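PDB 3MCS: putative monooxygenase, which is probably a monooxygenase of the antibiotic-biosynthesis type, with two similar units in one chain; its substrate and reaction are not established. Local coordinates for residues A[32-37]-A[42-47]; A[136-141]-A[162-167]; A[184-189]-A[195-200]. All blocks are in the same frame, centred on the assembly; numbering follows the deposited sequence.

Contact 1 (A[32-37]-A[42-47]); sequences NKTMGV and LGLFAA
Thr34 and Met35, the latter a selenomethionine, pack the end of helix 20-37 onto Leu44 and Gly43 near the start of strand 41-49, an apolar helix-on-sheet contact in the first of two dimeric alpha-beta barrel units. The segments 32-37 and 42-47 run nearly antiparallel, their axes 168° apart in direction and 8.8 Å at closest approach. Thr34 meets the leucine with its methyl: CG2, lying anti to the backbone N, touches Leu44 CD1 at 4.0 Å and Leu44 CD2 at 4.1 Å, and the two side chains cross at about a right angle. The same rotamer sets OG1 beside the backbone N, where it bonds to the carbonyl of Tyr30 one turn earlier in the helix. The hydroxyl is thereby satisfied within the helix while the methyl faces the sheet. Bends at chi2 (-70°) and chi3 (-60°) curl Met35 over the strand and bring SE to 3.9 Å from Gly43 CA. Its CG lies 4.3 Å from Leu44 CD1, so that methyl has neighbours from both helix residues. Gly43 presents bare backbone to the selenium. It and Leu42 form a classic beta bulge opposite Ile61 of strand 55-62. Beyond the two segments, Met35 also touches Glu208 of strand 194-209, Leu44 rests on Glu60 of strand 55-62, and Thr34 reaches Ala76 of helix 75-87. Helix 20-37 thus lies along strand 41-49 on the outer face of the curved sheet, with helix 75-87 alongside.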
ATOM      1  N   ASN A  32       0.479 -15.990  -2.877  1.00 40.97           N
ATOM      2  CA  ASN A  32       0.374 -16.877  -4.047  1.00 42.54           C
ATOM      3  C   ASN A  32      -0.910 -17.694  -4.123  1.00 43.03           C
ATOM      4  O   ASN A  32      -1.417 -17.940  -5.208  1.00 42.22           O
ATOM      5  CB  ASN A  32       1.571 -17.842  -4.129  1.00 43.29           C
ATOM      6  CG  ASN A  32       2.874 -17.155  -4.555  1.00 47.64           C
ATOM      7  OD1 ASN A  32       2.871 -16.070  -5.149  1.00 52.65           O
ATOM      8  ND2 ASN A  32       3.989 -17.808  -4.272  1.00 42.97           N
ATOM      9  N   LYS A  33      -1.432 -18.118  -2.979  1.00 44.90           N
ATOM     10  CA  LYS A  33      -2.636 -18.943  -2.972  1.00 45.61           C
ATOM     11  C   LYS A  33      -3.858 -18.063  -3.130  1.00 44.04           C
ATOM     12  O   LYS A  33      -4.827 -18.473  -3.749  1.00 43.82           O
ATOM     13  CB  LYS A  33      -2.735 -19.842  -1.720  1.00 46.22           C
ATOM     14  CG  LYS A  33      -3.969 -20.792  -1.753  1.00 51.49           C
ATOM     15  CD  LYS A  33      -4.097 -21.687  -0.496  1.00 65.09           C
ATOM     16  CE  LYS A  33      -5.297 -22.657  -0.578  1.00 67.35           C
ATOM     17  NZ  LYS A  33      -5.200 -23.642  -1.703  1.00 67.00           N
ATOM     18  N   THR A  34      -3.799 -16.845  -2.604  1.00 44.07           N
ATOM     19  CA  THR A  34      -4.925 -15.914  -2.728  1.00 44.37           C
ATOM     20  C   THR A  34      -5.183 -15.471  -4.160  1.00 44.50           C
ATOM     21  O   THR A  34      -6.294 -15.657  -4.678  1.00 46.08           O
ATOM     22  CB  THR A  34      -4.729 -14.661  -1.857  1.00 43.67           C
ATOM     23  OG1 THR A  34      -4.775 -15.046  -0.487  1.00 43.05           O
ATOM     24  CG2 THR A  34      -5.821 -13.644  -2.095  1.00 42.12           C
HETATM   25  N   MSE A  35      -4.166 -14.873  -4.783  1.00 44.79           N
HETATM   26  CA  MSE A  35      -4.276 -14.358  -6.150  1.00 43.30           C
HETATM   27  C   MSE A  35      -4.429 -15.464  -7.194  1.00 44.19           C
HETATM   28  O   MSE A  35      -5.118 -15.290  -8.197  1.00 45.44           O
HETATM   29  CB  MSE A  35      -3.077 -13.493  -6.481  1.00 42.67           C
HETATM   30  CG  MSE A  35      -3.143 -12.109  -5.891  1.00 45.00           C
HETATM   31 SE   MSE A  35      -4.487 -11.071  -6.766  0.75 40.15          SE
HETATM   32  CE  MSE A  35      -3.904 -11.046  -8.589  1.00 32.96           C
ATOM     33  N   GLY A  36      -3.822 -16.619  -6.967  1.00 44.58           N
ATOM     34  CA  GLY A  36      -3.945 -17.698  -7.935  1.00 44.07           C
ATOM     35  C   GLY A  36      -5.341 -18.305  -8.048  1.00 44.11           C
ATOM     36  O   GLY A  36      -5.739 -18.771  -9.115  1.00 43.61           O
ATOM     37  N   VAL A  37      -6.100 -18.255  -6.955  1.00 44.58           N
ATOM     38  CA  VAL A  37      -7.383 -18.950  -6.849  1.00 42.46           C
ATOM     39  C   VAL A  37      -8.631 -18.106  -6.601  1.00 41.59           C
ATOM     40  O   VAL A  37      -9.696 -18.455  -7.078  1.00 40.24           O
ATOM     41  CB  VAL A  37      -7.262 -19.976  -5.677  1.00 42.52           C
ATOM     42  CG1 VAL A  37      -8.628 -20.425  -5.133  1.00 43.30           C
ATOM     43  CG2 VAL A  37      -6.377 -21.178  -6.095  1.00 40.45           C
ATOM     44  N   LEU A  42      -7.965  -7.767  -6.352  1.00 45.02           N
ATOM     45  CA  LEU A  42      -7.288  -6.927  -7.354  1.00 45.37           C
ATOM     46  C   LEU A  42      -5.757  -6.954  -7.254  1.00 45.94           C
ATOM     47  O   LEU A  42      -5.060  -6.709  -8.242  1.00 47.53           O
ATOM     48  CB  LEU A  42      -7.781  -5.483  -7.252  1.00 44.81           C
ATOM     49  CG  LEU A  42      -9.226  -5.225  -7.714  1.00 48.16           C
ATOM     50  CD1 LEU A  42      -9.663  -3.810  -7.331  1.00 42.26           C
ATOM     51  CD2 LEU A  42      -9.387  -5.451  -9.215  1.00 42.26           C
ATOM     52  N   GLY A  43      -5.251  -7.248  -6.065  1.00 43.40           N
ATOM     53  CA  GLY A  43      -3.837  -7.313  -5.838  1.00 43.01           C
ATOM     54  C   GLY A  43      -3.464  -7.430  -4.367  1.00 43.42           C
ATOM     55  O   GLY A  43      -4.195  -6.982  -3.483  1.00 40.90           O
ATOM     56  N   LEU A  44      -2.334  -8.082  -4.115  1.00 43.94           N
ATOM     57  CA  LEU A  44      -1.767  -8.220  -2.763  1.00 44.56           C
ATOM     58  C   LEU A  44      -0.290  -7.863  -2.839  1.00 43.61           C
ATOM     59  O   LEU A  44       0.387  -8.249  -3.778  1.00 44.40           O
ATOM     60  CB  LEU A  44      -1.997  -9.612  -2.143  1.00 42.75           C
ATOM     61  CG  LEU A  44      -3.361  -9.709  -1.458  1.00 41.45           C
ATOM     62  CD1 LEU A  44      -4.419  -9.921  -2.471  1.00 44.60           C
ATOM     63  CD2 LEU A  44      -3.388 -10.837  -0.458  1.00 44.81           C
ATOM     64  N   PHE A  45       0.187  -7.107  -1.858  1.00 42.76           N
ATOM     65  CA  PHE A  45       1.553  -6.628  -1.867  1.00 43.02           C
ATOM     66  C   PHE A  45       2.193  -6.795  -0.504  1.00 42.45           C
ATOM     67  O   PHE A  45       1.853  -6.091   0.410  1.00 43.00           O
ATOM     68  CB  PHE A  45       1.517  -5.159  -2.255  1.00 43.12           C
ATOM     69  CG  PHE A  45       0.702  -4.887  -3.492  1.00 42.23           C
ATOM     70  CD1 PHE A  45      -0.667  -4.751  -3.417  1.00 48.03           C
ATOM     71  CD2 PHE A  45       1.311  -4.762  -4.729  1.00 46.48           C
ATOM     72  CE1 PHE A  45      -1.433  -4.507  -4.553  1.00 45.29           C
ATOM     73  CE2 PHE A  45       0.557  -4.508  -5.870  1.00 46.16           C
ATOM     74  CZ  PHE A  45      -0.820  -4.386  -5.777  1.00 48.93           C
ATOM     75  N   ALA A  46       3.093  -7.752  -0.358  1.00 42.99           N
ATOM     76  CA  ALA A  46       3.793  -7.965   0.909  1.00 43.36           C
ATOM     77  C   ALA A  46       5.172  -7.330   0.849  1.00 42.53           C
ATOM     78  O   ALA A  46       5.926  -7.584  -0.083  1.00 43.76           O
ATOM     79  CB  ALA A  46       3.918  -9.445   1.196  1.00 43.57           C
ATOM     80  N   ALA A  47       5.484  -6.502   1.838  1.00 41.98           N
ATOM     81  CA  ALA A  47       6.772  -5.831   1.951  1.00 42.73           C
ATOM     82  C   ALA A  47       7.233  -5.870   3.402  1.00 43.34           C
ATOM     83  O   ALA A  47       6.488  -6.299   4.275  1.00 45.57           O
ATOM     84  CB  ALA A  47       6.659  -4.395   1.487  1.00 43.05           C
TER

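Contact 2 (A[136-141]-A[162-167]); sequences NIVETT and WCLFEV
Val138 on helix 127-143 and Leu164 on strand 161-168 make the close part of this contact, a small apolar joint between a helix and the curved antiparallel sheet beneath it, in the second dimeric alpha-beta barrel unit of the chain. One leucine methyl does the touching: Leu164 CD1 sits at the fork of the valine, 4.1 Å from Val138 CG2 and 4.2 Å from Val138 CG1. Leu164 extends its CG anti to the backbone N (chi1 -177°), which carries CD1 out toward the helix, and the two side chains slide past each other in opposite directions. The valine is buried further by Val150 and Leu152 of strand 147-155. One helical turn on, the fit is looser. Thr141 CG2 comes no nearer than 4.3 Å to Glu166 OE1, a methyl beside a carboxylate oxygen. Leu164 itself is partly exposed and lies near a bound acetate. Asn136 and Thr140 are exposed, although Thr140 also touches Tyr182 of helix 181-190. Thr140 OG1 turns back to the carbonyl of Asn136, at 2.9 Å from Asn136 O, approaching from 44° above the carbonyl plane; the same oxygen also takes the backbone N-H of Thr140. The chemistry divides accordingly: apolar packing of Val138 on Leu164 is what the two segments share, whereas Thr140 OG1 bonds within its own helix, Glu139 makes a salt bridge with Lys216, and the buried Glu166 OE1 has its hydrogen bond with Tyr168 OH just along the strand.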
ATOM      1  N   ASN A 136      -3.579  15.516  -7.686  1.00 43.19           N
ATOM      2  CA  ASN A 136      -2.902  15.912  -8.928  0.50 42.41           C
ATOM      3  C   ASN A 136      -1.492  15.355  -9.000  1.00 43.35           C
ATOM      4  O   ASN A 136      -1.098  14.778 -10.015  1.00 43.85           O
ATOM      5  CB  ASN A 136      -2.830  17.439  -9.057  0.50 42.53           C
ATOM      6  CG  ASN A 136      -4.194  18.091  -9.238  0.50 40.19           C
ATOM      7  OD1 ASN A 136      -5.020  17.640 -10.033  0.50 39.61           O
ATOM      8  ND2 ASN A 136      -4.412  19.188  -8.524  0.50 31.07           N
ATOM      9  N   ILE A 137      -0.735  15.535  -7.920  1.00 43.69           N
ATOM     10  CA  ILE A 137       0.628  15.042  -7.859  1.00 44.33           C
ATOM     11  C   ILE A 137       0.708  13.542  -8.043  1.00 44.00           C
ATOM     12  O   ILE A 137       1.582  13.058  -8.754  1.00 45.56           O
ATOM     13  CB  ILE A 137       1.310  15.406  -6.526  1.00 45.66           C
ATOM     14  CG1 ILE A 137       1.636  16.907  -6.491  1.00 48.08           C
ATOM     15  CG2 ILE A 137       2.593  14.601  -6.340  1.00 43.49           C
ATOM     16  CD1 ILE A 137       2.612  17.395  -7.596  1.00 45.60           C
ATOM     17  N   VAL A 138      -0.183  12.802  -7.404  1.00 43.70           N
ATOM     18  CA  VAL A 138      -0.153  11.357  -7.518  1.00 43.60           C
ATOM     19  C   VAL A 138      -0.465  10.934  -8.955  1.00 44.42           C
ATOM     20  O   VAL A 138       0.138   9.980  -9.433  1.00 44.96           O
ATOM     21  CB  VAL A 138      -1.107  10.685  -6.535  1.00 43.83           C
ATOM     22  CG1 VAL A 138      -1.078   9.181  -6.715  1.00 45.11           C
ATOM     23  CG2 VAL A 138      -0.722  11.044  -5.130  1.00 42.40           C
ATOM     24  N   GLU A 139      -1.378  11.635  -9.644  1.00 44.12           N
ATOM     25  CA  GLU A 139      -1.666  11.333 -11.081  1.00 45.12           C
ATOM     26  C   GLU A 139      -0.492  11.657 -12.008  1.00 44.98           C
ATOM     27  O   GLU A 139      -0.216  10.901 -12.939  1.00 46.20           O
ATOM     28  CB  GLU A 139      -2.918  12.046 -11.598  1.00 44.62           C
ATOM     29  CG  GLU A 139      -4.183  11.398 -11.110  1.00 48.27           C
ATOM     30  CD  GLU A 139      -5.445  12.064 -11.604  1.00 53.01           C
ATOM     31  OE1 GLU A 139      -5.342  13.108 -12.294  1.00 58.49           O
ATOM     32  OE2 GLU A 139      -6.551  11.542 -11.295  1.00 55.47           O
ATOM     33  N   THR A 140       0.170  12.785 -11.763  1.00 44.70           N
ATOM     34  CA  THR A 140       1.360  13.157 -12.517  1.00 44.45           C
ATOM     35  C   THR A 140       2.397  12.043 -12.347  1.00 44.84           C
ATOM     36  O   THR A 140       3.012  11.603 -13.331  1.00 44.49           O
ATOM     37  CB  THR A 140       1.963  14.503 -12.049  1.00 44.51           C
ATOM     38  OG1 THR A 140       0.938  15.503 -11.971  1.00 43.91           O
ATOM     39  CG2 THR A 140       3.065  14.968 -13.012  1.00 42.90           C
ATOM     40  N   THR A 141       2.552  11.556 -11.110  1.00 44.68           N
ATOM     41  CA  THR A 141       3.511  10.477 -10.819  1.00 44.01           C
ATOM     42  C   THR A 141       3.237   9.218 -11.631  1.00 43.54           C
ATOM     43  O   THR A 141       4.149   8.638 -12.195  1.00 42.10           O
ATOM     44  CB  THR A 141       3.530  10.115  -9.310  1.00 44.56           C
ATOM     45  OG1 THR A 141       4.055  11.220  -8.565  1.00 43.63           O
ATOM     46  CG2 THR A 141       4.397   8.916  -9.052  1.00 41.04           C
ATOM     47  N   TRP A 162      -3.908  10.846   5.194  1.00 44.74           N
ATOM     48  CA  TRP A 162      -3.752  10.303   3.847  1.00 44.40           C
ATOM     49  C   TRP A 162      -2.702   9.186   3.808  1.00 43.37           C
ATOM     50  O   TRP A 162      -1.664   9.302   4.455  1.00 41.99           O
ATOM     51  CB  TRP A 162      -3.358  11.416   2.894  1.00 44.17           C
ATOM     52  CG  TRP A 162      -4.423  12.388   2.718  1.00 44.37           C
ATOM     53  CD1 TRP A 162      -4.779  13.376   3.586  1.00 44.40           C
ATOM     54  CD2 TRP A 162      -5.303  12.493   1.598  1.00 43.94           C
ATOM     55  NE1 TRP A 162      -5.836  14.089   3.080  1.00 42.17           N
ATOM     56  CE2 TRP A 162      -6.178  13.575   1.857  1.00 43.97           C
ATOM     57  CE3 TRP A 162      -5.433  11.787   0.397  1.00 42.02           C
ATOM     58  CZ2 TRP A 162      -7.185  13.957   0.968  1.00 39.57           C
ATOM     59  CZ3 TRP A 162      -6.427  12.178  -0.494  1.00 41.33           C
ATOM     60  CH2 TRP A 162      -7.295  13.251  -0.194  1.00 38.06           C
ATOM     61  N   CYS A 163      -2.976   8.129   3.041  1.00 42.80           N
ATOM     62  CA  CYS A 163      -2.086   6.973   2.910  1.00 42.97           C
ATOM     63  C   CYS A 163      -1.740   6.746   1.475  1.00 43.62           C
ATOM     64  O   CYS A 163      -2.646   6.557   0.654  1.00 41.93           O
ATOM     65  CB  CYS A 163      -2.769   5.707   3.414  1.00 43.30           C
ATOM     66  SG  CYS A 163      -3.215   5.756   5.173  1.00 46.61           S
ATOM     67  N   LEU A 164      -0.436   6.716   1.176  1.00 44.25           N
ATOM     68  CA  LEU A 164       0.048   6.541  -0.198  1.00 43.07           C
ATOM     69  C   LEU A 164       0.988   5.349  -0.347  1.00 42.18           C
ATOM     70  O   LEU A 164       2.071   5.327   0.230  1.00 41.42           O
ATOM     71  CB  LEU A 164       0.771   7.800  -0.663  1.00 41.11           C
ATOM     72  CG  LEU A 164       1.240   7.744  -2.111  1.00 46.49           C
ATOM     73  CD1 LEU A 164       0.015   7.605  -3.012  1.00 42.23           C
ATOM     74  CD2 LEU A 164       2.087   8.976  -2.516  1.00 44.54           C
ATOM     75  N   PHE A 165       0.559   4.361  -1.121  1.00 42.27           N
ATOM     76  CA  PHE A 165       1.380   3.200  -1.441  1.00 42.33           C
ATOM     77  C   PHE A 165       1.764   3.320  -2.885  1.00 42.09           C
ATOM     78  O   PHE A 165       0.910   3.559  -3.724  1.00 42.30           O
ATOM     79  CB  PHE A 165       0.624   1.904  -1.245  1.00 41.73           C
ATOM     80  CG  PHE A 165       1.453   0.670  -1.522  1.00 44.03           C
ATOM     81  CD1 PHE A 165       2.565   0.375  -0.733  1.00 44.45           C
ATOM     82  CD2 PHE A 165       1.103  -0.216  -2.537  1.00 44.42           C
ATOM     83  CE1 PHE A 165       3.323  -0.762  -0.959  1.00 42.20           C
ATOM     84  CE2 PHE A 165       1.857  -1.373  -2.769  1.00 42.90           C
ATOM     85  CZ  PHE A 165       2.978  -1.639  -1.985  1.00 44.58           C
ATOM     86  N   GLU A 166       3.041   3.153  -3.181  1.00 43.00           N
ATOM     87  CA  GLU A 166       3.519   3.295  -4.548  1.00 43.44           C
ATOM     88  C   GLU A 166       4.658   2.338  -4.857  1.00 42.31           C
ATOM     89  O   GLU A 166       5.530   2.130  -4.040  1.00 41.60           O
ATOM     90  CB  GLU A 166       3.913   4.759  -4.819  1.00 43.18           C
ATOM     91  CG  GLU A 166       4.767   5.403  -3.741  1.00 47.49           C
ATOM     92  CD  GLU A 166       5.000   6.900  -3.962  1.00 51.55           C
ATOM     93  OE1 GLU A 166       4.638   7.442  -5.041  1.00 50.62           O
ATOM     94  OE2 GLU A 166       5.557   7.536  -3.029  1.00 49.29           O
ATOM     95  N   VAL A 167       4.611   1.741  -6.045  1.00 42.98           N
ATOM     96  CA  VAL A 167       5.622   0.803  -6.491  1.00 43.29           C
ATOM     97  C   VAL A 167       6.271   1.348  -7.763  1.00 44.69           C
ATOM     98  O   VAL A 167       5.577   1.883  -8.603  1.00 47.47           O
ATOM     99  CB  VAL A 167       5.004  -0.569  -6.727  1.00 43.00           C
ATOM    100  CG1 VAL A 167       6.043  -1.542  -7.200  1.00 40.81           C
ATOM    101  CG2 VAL A 167       4.329  -1.074  -5.426  1.00 39.86           C
TER

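Contact 3 (A[184-189]-A[195-200]); sequences KDYITQ and AGKKRA. With ACT (acetate ion), chain C.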
ATOM      1  N   LYS A 184       9.255  18.538  -5.807  1.00 45.77           N
ATOM      2  CA  LYS A 184       9.933  19.478  -4.908  1.00 45.41           C
ATOM      3  C   LYS A 184       9.016  20.677  -4.625  1.00 45.24           C
ATOM      4  O   LYS A 184       8.865  21.089  -3.471  1.00 46.12           O
ATOM      5  CB  LYS A 184      11.285  19.940  -5.474  1.00 45.01           C
ATOM      6  CG  LYS A 184      12.416  18.930  -5.396  1.00 44.27           C
ATOM      7  CD  LYS A 184      13.745  19.541  -5.887  1.00 45.70           C
ATOM      8  N   ASP A 185       8.398  21.217  -5.675  1.00 44.72           N
ATOM      9  CA  ASP A 185       7.468  22.341  -5.534  1.00 44.99           C
ATOM     10  C   ASP A 185       6.329  21.987  -4.610  1.00 44.73           C
ATOM     11  O   ASP A 185       5.864  22.854  -3.861  1.00 44.52           O
ATOM     12  CB  ASP A 185       6.866  22.769  -6.883  1.00 45.74           C
ATOM     13  CG  ASP A 185       7.857  23.485  -7.786  1.00 45.10           C
ATOM     14  OD1 ASP A 185       8.937  23.880  -7.312  1.00 45.90           O
ATOM     15  OD2 ASP A 185       7.541  23.644  -8.982  1.00 42.98           O
ATOM     16  N   TYR A 186       5.864  20.734  -4.695  1.00 44.64           N
ATOM     17  CA  TYR A 186       4.756  20.223  -3.853  1.00 44.54           C
ATOM     18  C   TYR A 186       5.160  20.159  -2.377  1.00 44.38           C
ATOM     19  O   TYR A 186       4.405  20.583  -1.506  1.00 43.34           O
ATOM     20  CB  TYR A 186       4.228  18.870  -4.390  1.00 45.42           C
ATOM     21  CG  TYR A 186       3.781  17.874  -3.339  1.00 43.66           C
ATOM     22  CD1 TYR A 186       2.526  17.933  -2.767  1.00 43.29           C
ATOM     23  CD2 TYR A 186       4.625  16.859  -2.937  1.00 45.00           C
ATOM     24  CE1 TYR A 186       2.136  17.013  -1.789  1.00 45.70           C
ATOM     25  CE2 TYR A 186       4.237  15.939  -1.984  1.00 46.26           C
ATOM     26  CZ  TYR A 186       3.001  16.024  -1.410  1.00 43.35           C
ATOM     27  OH  TYR A 186       2.656  15.113  -0.450  1.00 42.09           O
ATOM     28  N   ILE A 187       6.359  19.662  -2.106  1.00 44.08           N
ATOM     29  CA  ILE A 187       6.872  19.620  -0.743  1.00 44.40           C
ATOM     30  C   ILE A 187       6.869  21.044  -0.169  1.00 43.96           C
ATOM     31  O   ILE A 187       6.337  21.300   0.911  1.00 44.67           O
ATOM     32  CB  ILE A 187       8.289  18.963  -0.688  1.00 43.91           C
ATOM     33  CG1 ILE A 187       8.184  17.454  -0.998  1.00 46.93           C
ATOM     34  CG2 ILE A 187       8.967  19.177   0.658  1.00 42.07           C
ATOM     35  CD1 ILE A 187       7.361  16.630   0.025  1.00 42.92           C
ATOM     36  N   THR A 188       7.438  21.975  -0.916  1.00 44.46           N
ATOM     37  CA  THR A 188       7.496  23.378  -0.484  1.00 44.80           C
ATOM     38  C   THR A 188       6.100  23.965  -0.210  1.00 44.25           C
ATOM     39  O   THR A 188       5.858  24.513   0.864  1.00 44.12           O
ATOM     40  CB  THR A 188       8.241  24.242  -1.523  1.00 45.57           C
ATOM     41  OG1 THR A 188       9.640  23.913  -1.502  1.00 42.09           O
ATOM     42  CG2 THR A 188       8.035  25.747  -1.232  1.00 44.55           C
ATOM     43  N   GLN A 189       5.194  23.797  -1.169  1.00 43.43           N
ATOM     44  CA  GLN A 189       3.823  24.296  -1.084  1.00 43.43           C
ATOM     45  C   GLN A 189       2.989  23.779   0.108  1.00 44.27           C
ATOM     46  O   GLN A 189       2.240  24.552   0.714  1.00 45.21           O
ATOM     47  CB  GLN A 189       3.092  23.950  -2.396  1.00 43.84           C
ATOM     48  CG  GLN A 189       1.603  24.344  -2.465  1.00 43.48           C
ATOM     49  CD  GLN A 189       0.956  24.017  -3.815  1.00 43.90           C
ATOM     50  OE1 GLN A 189       1.501  23.260  -4.605  1.00 46.11           O
ATOM     51  NE2 GLN A 189      -0.216  24.597  -4.074  1.00 44.51           N
ATOM     52  N   ALA A 195       0.914  18.069   9.559  1.00 45.50           N
ATOM     53  CA  ALA A 195       1.131  17.914  11.003  1.00 45.18           C
ATOM     54  C   ALA A 195       2.195  16.882  11.300  1.00 45.41           C
ATOM     55  O   ALA A 195       2.881  16.969  12.316  1.00 46.33           O
ATOM     56  CB  ALA A 195      -0.175  17.507  11.706  1.00 44.54           C
ATOM     57  N   GLY A 196       2.323  15.897  10.427  1.00 44.62           N
ATOM     58  CA  GLY A 196       3.285  14.829  10.637  1.00 45.72           C
ATOM     59  C   GLY A 196       3.389  13.945   9.410  1.00 46.80           C
ATOM     60  O   GLY A 196       2.452  13.877   8.598  1.00 47.27           O
ATOM     61  N   LYS A 197       4.515  13.244   9.277  1.00 46.39           N
ATOM     62  CA  LYS A 197       4.743  12.445   8.095  1.00 45.55           C
ATOM     63  C   LYS A 197       5.706  11.324   8.374  1.00 46.77           C
ATOM     64  O   LYS A 197       6.719  11.520   9.039  1.00 48.38           O
ATOM     65  CB  LYS A 197       5.320  13.355   7.026  1.00 45.82           C
ATOM     66  CG  LYS A 197       5.257  12.868   5.599  1.00 43.14           C
ATOM     67  CD  LYS A 197       5.722  14.052   4.723  1.00 50.30           C
ATOM     68  CE  LYS A 197       5.628  13.828   3.214  1.00 51.10           C
ATOM     69  NZ  LYS A 197       5.885  15.142   2.525  1.00 48.77           N
ATOM     70  N   LYS A 198       5.368  10.138   7.891  1.00 46.94           N
ATOM     71  CA  LYS A 198       6.225   8.989   8.034  1.00 46.56           C
ATOM     72  C   LYS A 198       6.285   8.286   6.676  1.00 44.86           C
ATOM     73  O   LYS A 198       5.279   7.768   6.173  1.00 43.54           O
ATOM     74  CB  LYS A 198       5.750   8.048   9.165  1.00 46.11           C
ATOM     75  CG  LYS A 198       6.743   6.863   9.430  1.00 53.65           C
ATOM     76  CD  LYS A 198       6.468   6.078  10.730  1.00 57.10           C
ATOM     77  N   ARG A 199       7.463   8.345   6.061  1.00 45.00           N
ATOM     78  CA  ARG A 199       7.737   7.689   4.783  0.50 43.27           C
ATOM     79  C   ARG A 199       8.539   6.451   5.077  1.00 42.72           C
ATOM     80  O   ARG A 199       9.492   6.506   5.834  1.00 44.66           O
ATOM     81  CB  ARG A 199       8.555   8.584   3.864  0.50 42.18           C
ATOM     82  CG  ARG A 199       9.037   7.917   2.566  0.50 40.77           C
ATOM     83  CD  ARG A 199       9.999   8.836   1.818  0.50 38.35           C
ATOM     84  NE  ARG A 199      11.290   8.976   2.496  0.50 37.75           N
ATOM     85  CZ  ARG A 199      12.456   8.562   2.004  0.50 32.67           C
ATOM     86  NH1 ARG A 199      12.536   8.026   0.796  0.50 31.48           N
ATOM     87  NH2 ARG A 199      13.553   8.729   2.708  0.50 25.95           N
ATOM     88  N   ALA A 200       8.159   5.339   4.490  1.00 41.94           N
ATOM     89  CA  ALA A 200       8.865   4.114   4.722  1.00 42.31           C
ATOM     90  C   ALA A 200       9.220   3.453   3.412  1.00 42.68           C
ATOM     91  O   ALA A 200       8.356   2.955   2.701  1.00 42.03           O
ATOM     92  CB  ALA A 200       8.023   3.181   5.554  1.00 42.81           C
TER
HETATM   93  C   ACT C 219       4.897  12.312  -0.466  1.00 70.49           C
HETATM   94  O   ACT C 219       5.763  11.386  -0.432  1.00 71.19           O
HETATM   95  OXT ACT C 219       4.988  13.214   0.435  1.00 67.81           O
HETATM   96  CH3 ACT C 219       3.826  12.313  -1.537  1.00 66.02           C
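Lys197 extends its whole chain toward helix 181-190, CG anti to the backbone N (chi1 -162°) and every later torsion close to 180°, while Ile187 keeps CG1 beside its own backbone N (chi1 -69°) and bends again at chi2, turning CD1 to meet it. The ends of these two side chains, Ile187 CD1 and Lys197 NZ, meet beside a bound acetate ion, probably taken up from the crystallisation liquor, and the chains cross at a slant. Next to them, Tyr186 points its hydroxyl at the acetate. Tyr186 OH donates to OXT of the acetate at 3.1 Å, and that oxygen lies in the plane of the ring at its edge. The end of Lys197 is also near OXT, but is modelled too tightly against it for its bonding to be settled. The backbones remain well apart, the nearest alpha carbons, Ile187 CA and Lys197 CA, being 11.6 Å from each other. The tyrosine ring is backed by Ile133 and Ile137 of helix 127-143 and by Ile120 of strand 114-122. Ala195 and Gly196 form a classic beta bulge facing Asp121, where the chain turns a corner at 195. This place between helices and the curved antiparallel sheet may correspond to the active-site cleft of dimeric alpha-beta barrel monooxygenases; an acetate of such origin does not by itself establish a site.

Overall arrangement
All three contacts set a helix against the same antiparallel sheet, but at different depths. Contacts 1 and 2 are buried helix-on-strand packings on opposite sides of the chain's centre, one in each monooxygenase-like unit; the rings of Phe45 and Phe165 meet edge-to-face between them. Contact 3 is partly buried and lies on the same side as contact 2, about 12 Å away between centres, and Ile137 packs on Tyr186 between them. Methyl groups and a selenium do the work in contacts 1 and 2, whereas contact 3 brings a lysine and a tyrosine to a bound anion, with Leu164 of contact 2 also nearby.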